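Local atomic coordinates of cortical-lytic enzyme (Clostridium perfringens, PDB entry 5JIP), a protein that hydrolyses spore-cortex peptidoglycan during germination, probably with the lysozyme-like muramidase activity of glycoside hydrolase family 25. Residues I177-R182 / R188-V193; Y158-F161 / G167-L170. All coordinates share one frame; numbering follows the deposited sequence.

Both contacts lie in the family 25 hydrolase part of the chain, on the same side of its centre, and follow one another in sequence: 158-161 meets 167-170 in the loop between helix 152-157 and strand 175-178, and the end of that strand with the residues after it (177-182) then meets 188-193 in the next loop. Their centres are about 17 Å apart. They touch through V193 and D160, V193 CB lying 3.3 Å from D160 OD1, and V193 and D160 both pack on I155 of helix 152-157. Neither contact is at the magnesium site of D227, M230, D258 and D304. Beside contact 1, however, a MES molecule, probably from the crystallisation liquor, lies about 4 Å from the M179 side chain at the nearest atoms.

Contact 1: residues I177-R182 / R188-V193; sequences IAMYTR and RIPPNV
M179 lays its thioether end over the backbone joining I189 to P190. The contact closes the loop that leaves the C-terminal end of strand 175-178, one of the parallel strands of the TIM-barrel-like family 25 domain; the loop doubles back so that 188-193 runs roughly antiparallel to 177-181, their end-to-end directions 157° apart. No hydrogen bond crosses between the two segments; apolar groups do the joining. The methionine reaches across because CG stands opposite the backbone N (chi1 -176°), and a bend at chi3 (75°) sets the methyl CE 3.4 Å from I189 C. SD lies 4.1 Å from P191 CD, so sulfur and methyl together span the two consecutive prolines. On the strand itself, I177 CG2 meets P190 CB at 4.2 Å. L152 of helix 152-157 packs against M179, P191 and V193, while W202 of strand 201-208 touches I189 and P190 and gives its indole N-H to M179 O. Beyond M179, the methyl CG2 of T181 lies 3.8 Å from R188 O at the exposed end. At the other end the side chains of I177 and V193 cross at about a right angle, with I177 CD1 4.1 Å from V193 CG2.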
# COMPACT_ATOMS: atom_id res chain seq x y z
N ILE A 177 14.27 -18.08 2.29
CA ILE A 177 14.26 -19.45 2.77
C ILE A 177 15.30 -20.25 2.00
O ILE A 177 15.42 -20.14 0.77
CB ILE A 177 12.88 -20.11 2.66
CG1 ILE A 177 12.91 -21.46 3.40
CG2 ILE A 177 12.45 -20.26 1.20
CD1 ILE A 177 11.54 -22.09 3.58
N ALA A 178 16.05 -21.06 2.73
CA ALA A 178 17.00 -21.99 2.13
C ALA A 178 16.37 -23.38 2.10
O ALA A 178 15.94 -23.88 3.14
CB ALA A 178 18.29 -22.01 2.92
N MET A 179 16.31 -23.98 0.92
CA MET A 179 15.94 -25.37 0.75
C MET A 179 16.67 -25.86 -0.49
O MET A 179 16.32 -25.46 -1.61
CB MET A 179 14.45 -25.57 0.59
CG MET A 179 14.12 -27.07 0.53
SD MET A 179 12.55 -27.30 -0.20
CE MET A 179 12.94 -26.99 -1.93
N TYR A 180 17.64 -26.75 -0.29
CA TYR A 180 18.54 -27.18 -1.35
C TYR A 180 17.98 -28.40 -2.08
O TYR A 180 17.72 -29.44 -1.47
CB TYR A 180 19.92 -27.49 -0.74
CG TYR A 180 20.57 -26.31 -0.05
CD1 TYR A 180 20.15 -25.01 -0.28
CD2 TYR A 180 21.62 -26.50 0.83
CE1 TYR A 180 20.76 -23.93 0.36
CE2 TYR A 180 22.22 -25.49 1.45
CZ TYR A 180 21.81 -24.19 1.23
OH TYR A 180 22.46 -23.19 1.90
N THR A 181 17.81 -28.26 -3.40
CA THR A 181 17.32 -29.38 -4.20
C THR A 181 18.33 -30.53 -4.30
O THR A 181 17.94 -31.65 -4.64
CB THR A 181 16.91 -28.87 -5.58
OG1 THR A 181 18.00 -28.17 -6.18
CG2 THR A 181 15.74 -27.92 -5.47
N ARG A 182 19.61 -30.28 -3.99
CA ARG A 182 20.61 -31.35 -3.99
C ARG A 182 20.40 -32.38 -2.88
O ARG A 182 21.01 -33.45 -2.93
CB ARG A 182 22.04 -30.75 -3.87
CG ARG A 182 22.42 -30.21 -2.50
CD ARG A 182 23.92 -29.94 -2.35
NE ARG A 182 24.25 -29.23 -1.11
CZ ARG A 182 24.40 -29.80 0.08
NH1 ARG A 182 24.24 -31.11 0.24
NH2 ARG A 182 24.69 -29.04 1.14
N ARG A 188 10.62 -30.68 -3.91
CA ARG A 188 11.11 -30.05 -5.14
C ARG A 188 11.13 -28.53 -5.03
O ARG A 188 11.99 -27.87 -5.62
CB ARG A 188 10.23 -30.48 -6.31
CG ARG A 188 10.57 -29.86 -7.67
CD ARG A 188 9.59 -30.30 -8.78
NE ARG A 188 8.21 -29.84 -8.53
CZ ARG A 188 7.76 -28.62 -8.82
NH1 ARG A 188 8.59 -27.73 -9.37
NH2 ARG A 188 6.48 -28.30 -8.55
N ILE A 189 10.12 -27.94 -4.38
CA ILE A 189 10.04 -26.49 -4.21
C ILE A 189 9.71 -26.19 -2.75
O ILE A 189 9.25 -27.08 -2.01
CB ILE A 189 8.99 -25.85 -5.14
CG1 ILE A 189 7.63 -26.56 -4.99
CG2 ILE A 189 9.45 -25.89 -6.59
CD1 ILE A 189 6.49 -25.82 -5.73
N PRO A 190 9.92 -24.96 -2.30
CA PRO A 190 9.68 -24.64 -0.89
C PRO A 190 8.21 -24.81 -0.53
O PRO A 190 7.32 -24.24 -1.18
CB PRO A 190 10.13 -23.17 -0.77
CG PRO A 190 11.16 -23.00 -1.88
CD PRO A 190 10.59 -23.84 -3.01
N PRO A 191 7.92 -25.59 0.50
CA PRO A 191 6.54 -25.62 1.00
C PRO A 191 6.23 -24.36 1.78
O PRO A 191 7.12 -23.67 2.28
CB PRO A 191 6.53 -26.85 1.92
CG PRO A 191 7.88 -26.90 2.46
CD PRO A 191 8.80 -26.44 1.33
N ASN A 192 4.95 -24.11 1.95
CA ASN A 192 4.51 -22.99 2.79
C ASN A 192 4.66 -23.40 4.25
O ASN A 192 4.13 -24.43 4.67
CB ASN A 192 3.08 -22.58 2.43
CG ASN A 192 2.99 -21.88 1.04
OD1 ASN A 192 3.97 -21.34 0.50
ND2 ASN A 192 1.80 -21.88 0.48
N VAL A 193 5.39 -22.60 5.03
CA VAL A 193 5.76 -22.93 6.40
C VAL A 193 5.84 -21.66 7.23
O VAL A 193 5.91 -20.55 6.69
CB VAL A 193 7.11 -23.69 6.48
CG1 VAL A 193 7.02 -25.04 5.80
CG2 VAL A 193 8.22 -22.88 5.89

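Contact 2: residues Y158-F161 / G167-L170; sequences YDDF and GYPL
F161 and Y168 bury the most surface here, with D160 and L170 next. The Y168 ring turns one edge to the chain at D160: CE1 is 3.2 Å from D160 O, which lies in the plane of the ring, so the carbonyl oxygen faces the weakly positive C-H rim. The D160 carboxylate stands almost perpendicular to that ring, the planes 87° apart, and its OD2 comes 3.7 Å from Y168 CE1. The other carboxylate oxygen, OD1, accepts a hydrogen bond from the backbone N-H of G194, which ties this aspartate to the loop that carries 188-193, just past V193.

F161 works with its ring and its carbonyl. With CG anti to the carbonyl carbon (chi1 -78°), the ring runs past L170, whose methyl CD1 comes up beside the CD2 and CE2 side, 3.9 Å from F161 CD2. The F161 carbonyl oxygen takes a hydrogen bond from a water at 3.0 Å, and the same water accepts one from L170 N at 2.9 Å. The water joins two backbone groups too far apart to bond directly. Within 158-161, F161 N bonds to Y158 O at 2.9 Å, closing a beta-turn close to type I', with D159 and D160 at its central positions; phi is positive at F161 too.

The turn follows directly on helix 152-157, whose F154 packs on F161 and whose I155 packs on D160. Across the contact, P169 and L170 rest on V128 of helix 124-142, with I131 also under L170, so the irregular chain leading to strand 175-178 bridges these two helices.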
# COMPACT_ATOMS: atom_id res chain seq x y z
N TYR A 158 12.34 -26.04 15.09
CA TYR A 158 11.75 -25.11 16.04
C TYR A 158 10.24 -25.03 15.85
O TYR A 158 9.63 -23.97 15.98
CB TYR A 158 12.40 -23.74 15.90
CG TYR A 158 13.74 -23.71 16.57
CD1 TYR A 158 13.84 -23.50 17.94
CD2 TYR A 158 14.91 -23.91 15.85
CE1 TYR A 158 15.07 -23.48 18.57
CE2 TYR A 158 16.15 -23.89 16.46
CZ TYR A 158 16.22 -23.67 17.82
OH TYR A 158 17.44 -23.63 18.45
N ASP A 159 9.62 -26.17 15.53
CA ASP A 159 8.17 -26.30 15.52
C ASP A 159 7.55 -25.34 14.52
O ASP A 159 6.52 -24.72 14.80
CB ASP A 159 7.56 -26.03 16.90
CG ASP A 159 7.89 -27.09 17.92
OD1 ASP A 159 7.57 -28.28 17.67
OD2 ASP A 159 8.46 -26.73 18.97
N ASP A 160 8.17 -25.18 13.35
CA ASP A 160 7.60 -24.30 12.34
C ASP A 160 7.62 -22.85 12.79
O ASP A 160 6.89 -22.02 12.25
CB ASP A 160 6.15 -24.73 12.04
CG ASP A 160 5.71 -24.46 10.60
OD1 ASP A 160 6.56 -24.44 9.70
OD2 ASP A 160 4.48 -24.31 10.35
N PHE A 161 8.44 -22.51 13.79
CA PHE A 161 8.46 -21.17 14.37
C PHE A 161 7.10 -20.79 14.95
O PHE A 161 6.77 -19.60 15.09
CB PHE A 161 8.91 -20.11 13.36
CG PHE A 161 10.38 -20.05 13.13
CD1 PHE A 161 11.26 -20.96 13.72
CD2 PHE A 161 10.91 -19.06 12.32
CE1 PHE A 161 12.65 -20.87 13.49
CE2 PHE A 161 12.26 -18.97 12.10
CZ PHE A 161 13.13 -19.89 12.68
N GLY A 167 0.95 -17.79 17.92
CA GLY A 167 0.94 -17.96 16.48
C GLY A 167 2.35 -17.93 15.92
O GLY A 167 3.25 -18.59 16.43
N TYR A 168 2.53 -17.14 14.86
CA TYR A 168 3.79 -17.05 14.11
C TYR A 168 4.21 -15.59 14.13
O TYR A 168 3.88 -14.84 13.20
CB TYR A 168 3.61 -17.53 12.67
CG TYR A 168 3.18 -18.96 12.55
CD1 TYR A 168 4.12 -19.99 12.54
CD2 TYR A 168 1.84 -19.29 12.41
CE1 TYR A 168 3.74 -21.31 12.40
CE2 TYR A 168 1.44 -20.60 12.28
CZ TYR A 168 2.39 -21.61 12.28
OH TYR A 168 2.01 -22.92 12.15
N PRO A 169 4.90 -15.15 15.19
CA PRO A 169 5.23 -13.72 15.30
C PRO A 169 6.16 -13.20 14.21
O PRO A 169 6.21 -11.98 14.00
CB PRO A 169 5.90 -13.62 16.68
CG PRO A 169 5.43 -14.87 17.44
CD PRO A 169 5.31 -15.91 16.38
N LEU A 170 6.92 -14.06 13.54
CA LEU A 170 7.85 -13.56 12.52
C LEU A 170 7.27 -13.59 11.11
O LEU A 170 7.98 -13.24 10.16
CB LEU A 170 9.13 -14.38 12.55
CG LEU A 170 9.78 -14.51 13.92
CD1 LEU A 170 10.98 -15.43 13.83
CD2 LEU A 170 10.12 -13.15 14.55
O HOH W 1 6.95 -16.97 13.76